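HAD superfamily hydrolase (Brucella suis biovar 1, PDB 6NQ4) probably acts as a phosphatase of the haloacid dehalogenase superfamily, removing phosphate from a substrate that has not been established. Local coordinates at residues F40-G45 and A213-R218; R63-G68 and A97-V102; I119-I122 and E127-I130. One frame throughout, in Å; residues are numbered along the deposited sequence.

Contact 1 is the buried one, close to the centre of the chain, where charged side chains gather round a sodium and a phosphate. Contact 2 lies about 17 Å from it, centre to centre, and belongs to the same six-stranded sheet: strand 38-41 and helix 55-66 are consecutive elements, but the bond is now an arginine-aspartate pair at a partly buried end of the fold. Contact 3, a surface contact about 31 Å from contact 2 between centres, belongs to the separate five-stranded sheet and rests on a methyl over an imidazole. Along the chain, contacts 2 and 3 follow one another inside the loop that contact 1 closes.

Contact 1: F40-G45 and A213-R218; sequences FCDVWG and AGKPHR. With NA (sodium ion), chain H; PO4 (phosphate ion), chain G.
Asp42 and Lys215 meet as a salt bridge, OD1 to NZ at 3.0 Å, on one side of a bound phosphate that is probably from the crystallisation liquor. The two carboxylate oxygens divide the work: OD1 takes the lysine, while OD2 binds the sodium at 2.4 Å. Trp44 O binds the same ion at 2.4 Å, and phosphate O1, two waters and Asp246 complete the sphere. Lys215 NZ also donates to phosphate O4 at 2.8 Å, and Trp44 N reaches phosphate O2 at 2.9 Å in a nearly straight bond (162°). Asp42 OD1 lies too near the phosphorus for an ordinary contact, so its exact relation to the anion is doubtful. The arrangement is consistent with the active site of a haloacid dehalogenase phosphatase, in which Asp42, just after strand 38-41, would hold the position of the family's nucleophilic aspartate.

In the second shell, Asp251 forms a further salt bridge with Lys215 NZ, and Val74 O accepts a hydrogen bond from it. A bend at chi3 (-70°) in the otherwise extended lysine chain brings the ammonium to this cluster, while Asn76 OD1 holds the Lys215 backbone N. Strand 38-41 runs between strands 70-75 and 241-245, bonded to both, and the lysine's chain packs against helices 218-232 and 248-258.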
ATOM      1  N   PHE A  40      -2.098   3.365 -12.398  1.00 16.84           N
ATOM      2  CA  PHE A  40      -2.043   2.757 -11.066  1.00 16.11           C
ATOM      3  C   PHE A  40      -1.751   3.903 -10.101  1.00 17.14           C
ATOM      4  O   PHE A  40      -0.634   4.434 -10.091  1.00 18.04           O
ATOM      5  CB  PHE A  40      -0.921   1.713 -10.960  1.00 16.43           C
ATOM      6  CG  PHE A  40      -1.108   0.452 -11.797  1.00 16.27           C
ATOM      7  CD1 PHE A  40      -2.266   0.201 -12.521  1.00 17.19           C
ATOM      8  CD2 PHE A  40      -0.079  -0.482 -11.847  1.00 16.57           C
ATOM      9  CE1 PHE A  40      -2.388  -0.976 -13.289  1.00 18.31           C
ATOM     10  CE2 PHE A  40      -0.191  -1.645 -12.593  1.00 18.39           C
ATOM     11  CZ  PHE A  40      -1.347  -1.896 -13.316  1.00 18.49           C
ATOM     12  N   CYS A  41      -2.744   4.301  -9.305  1.00 17.11           N
ATOM     13  CA  CYS A  41      -2.630   5.500  -8.479  1.00 15.90           C
ATOM     14  C   CYS A  41      -2.616   5.157  -6.994  1.00 15.24           C
ATOM     15  O   CYS A  41      -3.503   4.457  -6.506  1.00 15.97           O
ATOM     16  CB  CYS A  41      -3.759   6.488  -8.794  1.00 17.19           C
ATOM     17  SG  CYS A  41      -3.559   8.116  -7.999  1.00 19.08           S
ATOM     18  N   ASP A  42      -1.650   5.727  -6.283  1.00 16.50           N
ATOM     19  CA  ASP A  42      -1.546   5.659  -4.831  1.00 17.33           C
ATOM     20  C   ASP A  42      -2.779   6.285  -4.168  1.00 16.67           C
ATOM     21  O   ASP A  42      -3.448   7.151  -4.739  1.00 17.53           O
ATOM     22  CB  ASP A  42      -0.313   6.511  -4.503  1.00 21.52           C
ATOM     23  CG  ASP A  42       0.184   6.353  -3.119  1.00 23.21           C
ATOM     24  OD1 ASP A  42      -0.151   5.343  -2.479  1.00 22.55           O
ATOM     25  OD2 ASP A  42       0.946   7.255  -2.692  1.00 24.05           O
ATOM     26  N   VAL A  43      -3.074   5.851  -2.939  1.00 16.95           N
ATOM     27  CA  VAL A  43      -4.225   6.370  -2.193  1.00 15.88           C
ATOM     28  C   VAL A  43      -3.809   7.336  -1.071  1.00 16.73           C
ATOM     29  O   VAL A  43      -4.033   8.552  -1.175  1.00 18.00           O
ATOM     30  CB  VAL A  43      -5.143   5.233  -1.685  1.00 15.74           C
ATOM     31  CG1 VAL A  43      -6.294   5.803  -0.835  1.00 18.01           C
ATOM     32  CG2 VAL A  43      -5.714   4.411  -2.878  1.00 17.56           C
ATOM     33  N   TRP A  44      -3.191   6.833   0.001  1.00 15.59           N
ATOM     34  CA  TRP A  44      -2.833   7.724   1.112  1.00 15.91           C
ATOM     35  C   TRP A  44      -1.793   8.754   0.682  1.00 18.01           C
ATOM     36  O   TRP A  44      -0.762   8.419   0.090  1.00 20.09           O
ATOM     37  CB  TRP A  44      -2.309   6.924   2.295  1.00 16.32           C
ATOM     38  CG  TRP A  44      -3.375   6.546   3.268  1.00 17.66           C
ATOM     39  CD1 TRP A  44      -3.672   7.175   4.446  1.00 19.15           C
ATOM     40  CD2 TRP A  44      -4.299   5.480   3.140  1.00 17.62           C
ATOM     41  NE1 TRP A  44      -4.699   6.540   5.076  1.00 20.12           N
ATOM     42  CE2 TRP A  44      -5.106   5.485   4.301  1.00 16.86           C
ATOM     43  CE3 TRP A  44      -4.504   4.489   2.169  1.00 17.91           C
ATOM     44  CZ2 TRP A  44      -6.129   4.555   4.513  1.00 18.66           C
ATOM     45  CZ3 TRP A  44      -5.522   3.562   2.374  1.00 19.44           C
ATOM     46  CH2 TRP A  44      -6.320   3.600   3.539  1.00 19.70           C
ATOM     47  N   GLY A  45      -2.074  10.013   0.985  1.00 17.51           N
ATOM     48  CA  GLY A  45      -1.199  11.093   0.626  1.00 19.63           C
ATOM     49  C   GLY A  45      -1.427  11.654  -0.749  1.00 19.03           C
ATOM     50  O   GLY A  45      -0.796  12.670  -1.099  1.00 22.86           O
ATOM     51  N   ALA A 213       4.208  -8.689   0.006  1.00 16.78           N
ATOM     52  CA  ALA A 213       3.606  -8.702  -1.320  1.00 16.37           C
ATOM     53  C   ALA A 213       3.184  -7.332  -1.832  1.00 16.77           C
ATOM     54  O   ALA A 213       2.970  -7.194  -3.042  1.00 16.90           O
ATOM     55  CB  ALA A 213       2.381  -9.636  -1.345  1.00 18.26           C
ATOM     56  N   GLY A 214       3.090  -6.316  -0.959  1.00 16.40           N
ATOM     57  CA  GLY A 214       2.682  -4.984  -1.360  1.00 15.81           C
ATOM     58  C   GLY A 214       3.803  -4.218  -2.053  1.00 15.59           C
ATOM     59  O   GLY A 214       4.892  -4.736  -2.292  1.00 16.91           O
ATOM     60  N   LYS A 215       3.514  -2.949  -2.398  1.00 16.01           N
ATOM     61  CA  LYS A 215       4.497  -2.122  -3.093  1.00 16.48           C
ATOM     62  C   LYS A 215       5.749  -1.995  -2.235  1.00 17.01           C
ATOM     63  O   LYS A 215       5.640  -1.738  -1.034  1.00 17.16           O
ATOM     64  CB  LYS A 215       3.945  -0.709  -3.335  1.00 16.04           C
ATOM     65  CG  LYS A 215       2.652  -0.665  -4.170  1.00 16.94           C
ATOM     66  CD  LYS A 215       2.101   0.759  -4.332  1.00 18.23           C
ATOM     67  CE  LYS A 215       1.542   1.312  -3.027  1.00 18.37           C
ATOM     68  NZ  LYS A 215       0.835   2.617  -3.221  1.00 18.85           N
ATOM     69  N   PRO A 216       6.959  -2.092  -2.825  1.00 17.68           N
ATOM     70  CA  PRO A 216       7.310  -2.113  -4.254  1.00 18.92           C
ATOM     71  C   PRO A 216       7.387  -3.513  -4.870  1.00 17.86           C
ATOM     72  O   PRO A 216       7.875  -3.648  -6.000  1.00 18.95           O
ATOM     73  CB  PRO A 216       8.721  -1.530  -4.249  1.00 19.87           C
ATOM     74  CG  PRO A 216       9.308  -2.076  -2.947  1.00 20.35           C
ATOM     75  CD  PRO A 216       8.153  -2.015  -1.960  1.00 19.56           C
ATOM     76  N   HIS A 217       6.904  -4.533  -4.160  1.00 18.76           N
ATOM     77  CA  HIS A 217       7.063  -5.904  -4.629  1.00 17.85           C
ATOM     78  C   HIS A 217       6.083  -6.214  -5.760  1.00 18.48           C
ATOM     79  O   HIS A 217       5.003  -5.614  -5.884  1.00 18.41           O
ATOM     80  CB  HIS A 217       6.923  -6.875  -3.458  1.00 19.57           C
ATOM     81  CG  HIS A 217       7.812  -6.517  -2.310  1.00 23.28           C
ATOM     82  ND1 HIS A 217       9.142  -6.871  -2.267  1.00 26.99           N
ATOM     83  CD2 HIS A 217       7.573  -5.797  -1.188  1.00 22.14           C
ATOM     84  CE1 HIS A 217       9.682  -6.403  -1.153  1.00 26.28           C
ATOM     85  NE2 HIS A 217       8.753  -5.737  -0.487  1.00 24.70           N
ATOM     86  N   ARG A 218       6.472  -7.189  -6.583  1.00 19.75           N
ATOM     87  CA  ARG A 218       5.728  -7.452  -7.811  0.83 20.58           C
ATOM     88  C   ARG A 218       4.290  -7.928  -7.616  1.00 19.12           C
ATOM     89  O   ARG A 218       3.449  -7.579  -8.460  1.00 18.47           O
ATOM     90  CB  ARG A 218       6.514  -8.412  -8.708  0.83 23.54           C
ATOM     91  CG  ARG A 218       5.921  -8.517 -10.097  0.83 28.21           C
ATOM     92  CD  ARG A 218       6.652  -9.533 -10.923  0.83 34.02           C
ATOM     93  NE  ARG A 218       8.033  -9.145 -11.129  0.83 37.34           N
ATOM     94  CZ  ARG A 218       9.009 -10.004 -11.399  0.83 41.66           C
ATOM     95  NH1 ARG A 218       8.749 -11.302 -11.488  0.83 42.89           N
ATOM     96  NH2 ARG A 218      10.248  -9.571 -11.568  0.83 43.55           N
TER
HETATM   97 NA    NA H 306       1.362   7.456  -0.298  1.00 20.09          NA
HETATM   98  P   PO4 G 305      -0.513   3.992   0.240  0.85 18.16           P
HETATM   99  O1  PO4 G 305       0.235   5.303  -0.002  0.85 19.60           O
HETATM  100  O2  PO4 G 305      -1.995   4.166  -0.042  0.85 16.10           O
HETATM  101  O3  PO4 G 305      -0.287   3.845   1.757  0.85 21.39           O
HETATM  102  O4  PO4 G 305       0.153   2.850  -0.487  0.85 17.76           O
HETATM  103  O   HOH W   1       3.250   5.892  -0.743  1.00 21.38           O
HETATM  104  O   HOH W   2       1.524   7.435   2.172  1.00 23.53           O

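Contact 2: R63-G68 and A97-V102; sequences RARAKG and AYDRVV
The guanidinium of Arg65 has the carbonyl oxygen of Tyr98 over the centre of one face, 3.6 Å above its plane, and the carboxylate of Asp99 at its edge. This is a side-on, two-nitrogen salt bridge in the Rossmann-like core of the haloacid dehalogenase fold, joining the end of helix 55-66 to the loop that enters strand 100-103. Arg65 NE donates to Asp99 OD2 at 2.9 Å, and Arg65 NH2 to Asp99 OD1 at 2.9 Å, both in nearly straight bonds. Both oxygens stay close to the guanidinium plane, yet the carboxylate is tilted 67° from it and is therefore met from above its own plane on both oxygens. The bonds are straight from the donor's side and oblique from the acceptor's.

Further partners fix both groups. Arg65 NH1 donates to Asn96 O, just before the second segment, and Asp99 OD2 also accepts from Ile71 N at the start of strand 70-75. One carboxylate oxygen thus links the helix end, the loop leading into the edge strand, and the neighbouring strand 70-75. A turn at chi3 (74°) folds the arginine over the backbone of residues 97-98, with Arg65 CD 3.5 Å from Ala97 C. Behind this backbone the Tyr98 side chain packs on helix 81-90, which connects the two strands.

Right after Arg65 the helix closes in a Schellman motif. Gly68, with its positive phi, is the C-prime residue; Val69 N bonds to Ala64 O, and Gly68 N to Arg65 O at 3.0 Å.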
ATOM      1  N   ARG A  63     -11.632  13.122 -14.598  1.00 22.93           N
ATOM      2  CA  ARG A  63     -11.417  13.591 -15.961  1.00 24.21           C
ATOM      3  C   ARG A  63     -10.691  12.544 -16.792  1.00 25.25           C
ATOM      4  O   ARG A  63     -11.015  12.340 -17.969  1.00 26.03           O
ATOM      5  CB  ARG A  63     -10.646  14.912 -15.952  1.00 25.96           C
ATOM      6  CG  ARG A  63     -11.436  16.116 -15.408  1.00 26.83           C
ATOM      7  CD  ARG A  63     -10.821  17.460 -15.822  1.00 28.25           C
ATOM      8  NE  ARG A  63      -9.412  17.549 -15.449  1.00 29.58           N
ATOM      9  CZ  ARG A  63      -8.979  17.840 -14.224  1.00 31.31           C
ATOM     10  NH1 ARG A  63      -9.848  18.087 -13.252  1.00 29.26           N
ATOM     11  NH2 ARG A  63      -7.676  17.883 -13.970  1.00 31.43           N
ATOM     12  N   ALA A  64      -9.723  11.855 -16.188  1.00 24.04           N
ATOM     13  CA  ALA A  64      -9.030  10.791 -16.906  1.00 24.44           C
ATOM     14  C   ALA A  64      -9.984   9.665 -17.291  1.00 23.58           C
ATOM     15  O   ALA A  64      -9.942   9.170 -18.425  1.00 23.75           O
ATOM     16  CB  ALA A  64      -7.848  10.274 -16.086  1.00 24.38           C
ATOM     17  N   ARG A  65     -10.855   9.244 -16.368  1.00 22.43           N
ATOM     18  CA  ARG A  65     -11.806   8.181 -16.698  1.00 23.26           C
ATOM     19  C   ARG A  65     -12.773   8.625 -17.785  1.00 25.13           C
ATOM     20  O   ARG A  65     -13.204   7.815 -18.615  1.00 25.56           O
ATOM     21  CB  ARG A  65     -12.587   7.768 -15.455  1.00 24.19           C
ATOM     22  CG  ARG A  65     -11.753   7.092 -14.417  1.00 23.17           C
ATOM     23  CD  ARG A  65     -12.619   6.449 -13.340  1.00 23.64           C
ATOM     24  NE  ARG A  65     -13.283   5.230 -13.814  1.00 23.79           N
ATOM     25  CZ  ARG A  65     -14.601   5.038 -13.876  1.00 25.75           C
ATOM     26  NH1 ARG A  65     -15.443   5.997 -13.519  1.00 27.73           N
ATOM     27  NH2 ARG A  65     -15.078   3.874 -14.300  1.00 26.96           N
ATOM     28  N   ALA A  66     -13.136   9.910 -17.793  1.00 26.23           N
ATOM     29  CA  ALA A  66     -14.032  10.414 -18.825  1.00 28.25           C
ATOM     30  C   ALA A  66     -13.391  10.374 -20.201  1.00 28.03           C
ATOM     31  O   ALA A  66     -14.109  10.405 -21.209  1.00 29.98           O
ATOM     32  CB  ALA A  66     -14.475  11.840 -18.493  1.00 29.06           C
ATOM     33  N   LYS A  67     -12.060  10.300 -20.268  1.00 27.58           N
ATOM     34  CA  LYS A  67     -11.337  10.172 -21.525  1.00 29.18           C
ATOM     35  C   LYS A  67     -10.873   8.738 -21.776  1.00 27.48           C
ATOM     36  O   LYS A  67      -9.960   8.515 -22.575  1.00 28.16           O
ATOM     37  CB  LYS A  67     -10.171  11.161 -21.578  1.00 31.90           C
ATOM     38  CG  LYS A  67     -10.585  12.631 -21.424  1.00 35.76           C
ATOM     39  CD  LYS A  67      -9.411  13.572 -21.698  1.00 40.50           C
ATOM     40  CE  LYS A  67      -8.944  14.276 -20.431  1.00 44.09           C
ATOM     41  NZ  LYS A  67      -7.681  15.049 -20.640  1.00 45.84           N
ATOM     42  N   GLY A  68     -11.480   7.765 -21.095  1.00 25.39           N
ATOM     43  CA  GLY A  68     -11.251   6.359 -21.366  1.00 24.95           C
ATOM     44  C   GLY A  68     -10.046   5.740 -20.694  1.00 23.26           C
ATOM     45  O   GLY A  68      -9.627   4.648 -21.098  1.00 26.68           O
ATOM     46  N   ALA A  97     -14.601   8.029  -9.587  1.00 20.17           N
ATOM     47  CA  ALA A  97     -13.208   8.457  -9.699  1.00 20.22           C
ATOM     48  C   ALA A  97     -12.238   7.308  -9.939  1.00 19.08           C
ATOM     49  O   ALA A  97     -11.048   7.554 -10.160  1.00 21.01           O
ATOM     50  CB  ALA A  97     -12.771   9.227  -8.446  1.00 21.22           C
ATOM     51  N   TYR A  98     -12.698   6.064  -9.887  1.00 17.12           N
ATOM     52  CA  TYR A  98     -11.797   4.937 -10.061  1.00 16.79           C
ATOM     53  C   TYR A  98     -12.588   3.760 -10.609  1.00 16.74           C
ATOM     54  O   TYR A  98     -13.822   3.721 -10.527  1.00 19.06           O
ATOM     55  CB  TYR A  98     -11.095   4.586  -8.725  1.00 16.91           C
ATOM     56  CG  TYR A  98     -12.070   4.262  -7.604  1.00 16.66           C
ATOM     57  CD1 TYR A  98     -12.605   5.272  -6.811  1.00 16.76           C
ATOM     58  CD2 TYR A  98     -12.472   2.951  -7.355  1.00 18.21           C
ATOM     59  CE1 TYR A  98     -13.518   4.982  -5.799  1.00 18.33           C
ATOM     60  CE2 TYR A  98     -13.377   2.655  -6.362  1.00 17.82           C
ATOM     61  CZ  TYR A  98     -13.906   3.664  -5.583  1.00 17.69           C
ATOM     62  OH  TYR A  98     -14.805   3.346  -4.580  1.00 20.29           O
ATOM     63  N   ASP A  99     -11.865   2.793 -11.170  1.00 17.82           N
ATOM     64  CA  ASP A  99     -12.479   1.557 -11.634  1.00 17.65           C
ATOM     65  C   ASP A  99     -12.381   0.435 -10.617  1.00 18.09           C
ATOM     66  O   ASP A  99     -13.359  -0.298 -10.423  1.00 20.90           O
ATOM     67  CB  ASP A  99     -11.830   1.114 -12.948  1.00 18.78           C
ATOM     68  CG  ASP A  99     -12.183   2.034 -14.095  1.00 20.56           C
ATOM     69  OD1 ASP A  99     -13.203   1.758 -14.764  1.00 23.93           O
ATOM     70  OD2 ASP A  99     -11.468   3.045 -14.300  1.00 20.02           O
ATOM     71  N   ARG A 100     -11.241   0.305  -9.942  1.00 16.78           N
ATOM     72  CA  ARG A 100     -11.041  -0.780  -8.992  1.00 17.63           C
ATOM     73  C   ARG A 100      -9.968  -0.370  -7.999  1.00 15.61           C
ATOM     74  O   ARG A 100      -9.130   0.491  -8.296  1.00 16.63           O
ATOM     75  CB  ARG A 100     -10.665  -2.096  -9.694  1.00 23.02           C
ATOM     76  CG  ARG A 100     -11.592  -3.226  -9.274  1.00 33.25           C
ATOM     77  CD  ARG A 100     -11.234  -4.561  -9.876  1.00 37.17           C
ATOM     78  NE  ARG A 100     -12.107  -4.923 -10.981  1.00 41.74           N
ATOM     79  CZ  ARG A 100     -11.936  -6.022 -11.702  1.00 43.36           C
ATOM     80  NH1 ARG A 100     -12.760  -6.310 -12.701  1.00 45.31           N
ATOM     81  NH2 ARG A 100     -10.923  -6.830 -11.415  1.00 43.77           N
ATOM     82  N   VAL A 101     -10.027  -0.983  -6.807  1.00 15.37           N
ATOM     83  CA  VAL A 101      -9.010  -0.831  -5.769  1.00 14.91           C
ATOM     84  C   VAL A 101      -8.300  -2.164  -5.597  1.00 15.61           C
ATOM     85  O   VAL A 101      -8.959  -3.213  -5.512  1.00 17.16           O
ATOM     86  CB  VAL A 101      -9.644  -0.389  -4.437  1.00 15.89           C
ATOM     87  CG1 VAL A 101      -8.583  -0.306  -3.336  1.00 17.29           C
ATOM     88  CG2 VAL A 101     -10.327   0.968  -4.596  1.00 17.88           C
ATOM     89  N   VAL A 102      -6.966  -2.132  -5.576  1.00 13.84           N
ATOM     90  CA  VAL A 102      -6.138  -3.291  -5.262  1.00 14.34           C
ATOM     91  C   VAL A 102      -5.263  -2.926  -4.078  1.00 12.68           C
ATOM     92  O   VAL A 102      -4.557  -1.917  -4.118  1.00 15.34           O
ATOM     93  CB  VAL A 102      -5.279  -3.710  -6.469  1.00 15.85           C
ATOM     94  CG1 VAL A 102      -4.294  -4.795  -6.064  1.00 19.01           C
ATOM     95  CG2 VAL A 102      -6.174  -4.189  -7.622  1.00 17.71           C
TER

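Contact 3: I119-I122 and E127-I130; sequences IFHI and ELAI. With EDO (1,2-ethanediol), chain E.
Glu127 and Leu128 approach the imidazole of His121 in turn. At Glu127 the approach is loose: CB lies 4.4 Å from His121 CE1. Its side chain is extended beyond CG and carries the carboxylate past the ring, where OE2 accepts a hydrogen bond of 2.8 Å from O1 of a 1,2-ethanediol, probably from the crystallisation liquor. The other oxygen, OE1, is bonded to Thr150 OG1 and to Cys124 N, so protein atoms hold one side of the group and a solvent-type molecule meets the other.

Leu128 makes the principal contact. One branch, CD2, stands over the face of His121, 3.5 Å from the ring centroid and 12° off the normal, a CH-pi contact. Leu128 CD2 is 3.5 Å from His121 CD2 and 3.9 Å from His121 ND1, the nearest and farthest of the five ring atoms; so narrow a spread is the evidence that the methyl is centred rather than lodged at an edge. On the histidine side, CG lies anti to the backbone N (chi1 174°), a setting that swings the ring off strand 118-122 to meet the leucine. Leu128 also touches Leu138 of the neighbouring strand 137-138.

Two residues on, Ile130 N bonds to Glu127 O at 3.3 Å, the i to i+3 spacing of the 3-10 turn that sets Leu128 before the strand. The five-stranded parallel sheet that includes strand 118-122 is inserted between parts of the catalytic core, consistent with a C2-type cap of this superfamily.

His121 ND1 bonds to Tyr131 OH, and NE2 to Cys124 O. Because a carbonyl can only accept, NE2 probably carries a hydrogen. With polar bonds at both nitrogens fixing its rotation, the ring offers its face to an apolar methyl.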
ATOM      1  N   ILE A 119      -1.822 -19.100  13.214  1.00 21.01           N
ATOM      2  CA  ILE A 119      -1.267 -17.768  12.994  1.00 20.23           C
ATOM      3  C   ILE A 119      -1.381 -16.931  14.258  1.00 19.71           C
ATOM      4  O   ILE A 119      -2.428 -16.920  14.911  1.00 21.71           O
ATOM      5  CB  ILE A 119      -2.038 -17.075  11.852  1.00 20.16           C
ATOM      6  CG1 ILE A 119      -1.710 -17.760  10.526  1.00 23.26           C
ATOM      7  CG2 ILE A 119      -1.737 -15.551  11.826  1.00 22.07           C
ATOM      8  CD1 ILE A 119      -2.649 -17.362   9.387  1.00 24.57           C
ATOM      9  N   PHE A 120      -0.302 -16.205  14.583  1.00 18.99           N
ATOM     10  CA  PHE A 120      -0.326 -15.152  15.588  1.00 17.82           C
ATOM     11  C   PHE A 120      -0.500 -13.811  14.880  1.00 17.37           C
ATOM     12  O   PHE A 120       0.344 -13.419  14.058  1.00 18.02           O
ATOM     13  CB  PHE A 120       0.973 -15.176  16.392  1.00 18.71           C
ATOM     14  CG  PHE A 120       1.098 -14.069  17.394  1.00 18.90           C
ATOM     15  CD1 PHE A 120       0.187 -13.935  18.440  1.00 20.23           C
ATOM     16  CD2 PHE A 120       2.137 -13.158  17.294  1.00 20.07           C
ATOM     17  CE1 PHE A 120       0.336 -12.906  19.376  1.00 20.95           C
ATOM     18  CE2 PHE A 120       2.293 -12.141  18.230  1.00 22.33           C
ATOM     19  CZ  PHE A 120       1.393 -12.015  19.263  1.00 22.60           C
ATOM     20  N   HIS A 121      -1.587 -13.115  15.200  1.00 17.39           N
ATOM     21  CA  HIS A 121      -1.930 -11.839  14.576  1.00 16.53           C
ATOM     22  C   HIS A 121      -1.301 -10.682  15.347  1.00 16.67           C
ATOM     23  O   HIS A 121      -1.461 -10.586  16.572  1.00 17.90           O
ATOM     24  CB  HIS A 121      -3.456 -11.685  14.580  1.00 16.69           C
ATOM     25  CG  HIS A 121      -3.947 -10.351  14.106  1.00 17.16           C
ATOM     26  ND1 HIS A 121      -3.904  -9.964  12.782  1.00 18.27           N
ATOM     27  CD2 HIS A 121      -4.528  -9.328  14.781  1.00 17.53           C
ATOM     28  CE1 HIS A 121      -4.440  -8.760  12.661  1.00 18.68           C
ATOM     29  NE2 HIS A 121      -4.831  -8.353  13.857  1.00 18.50           N
ATOM     30  N   ILE A 122      -0.610  -9.800  14.628  1.00 16.29           N
ATOM     31  CA  ILE A 122      -0.156  -8.524  15.171  1.00 16.79           C
ATOM     32  C   ILE A 122      -0.877  -7.453  14.365  1.00 16.62           C
ATOM     33  O   ILE A 122      -0.613  -7.280  13.169  1.00 17.00           O
ATOM     34  CB  ILE A 122       1.366  -8.345  15.082  1.00 17.30           C
ATOM     35  CG1 ILE A 122       2.102  -9.495  15.777  1.00 17.95           C
ATOM     36  CG2 ILE A 122       1.760  -7.006  15.728  1.00 17.82           C
ATOM     37  CD1 ILE A 122       3.616  -9.467  15.553  1.00 18.97           C
ATOM     38  N   GLU A 127      -8.391  -5.008  11.393  1.00 20.09           N
ATOM     39  CA  GLU A 127      -7.512  -5.657  10.430  1.00 19.86           C
ATOM     40  C   GLU A 127      -7.668  -7.174  10.392  1.00 19.46           C
ATOM     41  O   GLU A 127      -7.100  -7.805   9.497  1.00 20.70           O
ATOM     42  CB  GLU A 127      -6.061  -5.221  10.688  1.00 20.26           C
ATOM     43  CG  GLU A 127      -5.747  -3.821  10.122  1.00 20.65           C
ATOM     44  CD  GLU A 127      -4.515  -3.149  10.738  1.00 23.16           C
ATOM     45  OE1 GLU A 127      -3.851  -3.729  11.630  1.00 23.81           O
ATOM     46  OE2 GLU A 127      -4.227  -2.009  10.318  1.00 23.43           O
ATOM     47  N   LEU A 128      -8.432  -7.770  11.313  1.00 20.38           N
ATOM     48  CA  LEU A 128      -8.776  -9.192  11.195  1.00 20.22           C
ATOM     49  C   LEU A 128      -9.578  -9.511   9.931  1.00 19.86           C
ATOM     50  O   LEU A 128      -9.703 -10.691   9.565  1.00 21.58           O
ATOM     51  CB  LEU A 128      -9.581  -9.652  12.417  1.00 22.14           C
ATOM     52  CG  LEU A 128      -8.862  -9.576  13.767  1.00 23.18           C
ATOM     53  CD1 LEU A 128      -9.860  -9.931  14.883  1.00 25.41           C
ATOM     54  CD2 LEU A 128      -7.671 -10.505  13.773  1.00 24.98           C
ATOM     55  N   ALA A 129     -10.129  -8.500   9.258  1.00 21.00           N
ATOM     56  CA  ALA A 129     -10.836  -8.723   7.999  1.00 20.07           C
ATOM     57  C   ALA A 129      -9.981  -9.439   6.949  1.00 20.60           C
ATOM     58  O   ALA A 129     -10.536 -10.119   6.070  1.00 21.52           O
ATOM     59  CB  ALA A 129     -11.353  -7.382   7.470  1.00 22.75           C
ATOM     60  N   ILE A 130      -8.651  -9.323   7.029  1.00 19.59           N
ATOM     61  CA  ILE A 130      -7.769  -9.963   6.057  1.00 17.99           C
ATOM     62  C   ILE A 130      -7.904 -11.486   6.060  1.00 17.95           C
ATOM     63  O   ILE A 130      -7.592 -12.134   5.051  1.00 19.12           O
ATOM     64  CB  ILE A 130      -6.301  -9.516   6.303  1.00 17.22           C
ATOM     65  CG1 ILE A 130      -5.419  -9.791   5.074  1.00 17.69           C
ATOM     66  CG2 ILE A 130      -5.750 -10.173   7.581  1.00 17.89           C
ATOM     67  CD1 ILE A 130      -4.012  -9.191   5.182  1.00 17.66           C
TER
HETATM   68  C1  EDO E 303      -2.833   0.982   9.875  1.00 31.96           C
HETATM   69  O1  EDO E 303      -2.136  -0.192  10.304  1.00 28.64           O
HETATM   70  C2  EDO E 303      -1.823   2.036   9.453  1.00 32.83           C
HETATM   71  O2  EDO E 303      -1.168   1.601   8.263  1.00 31.39           O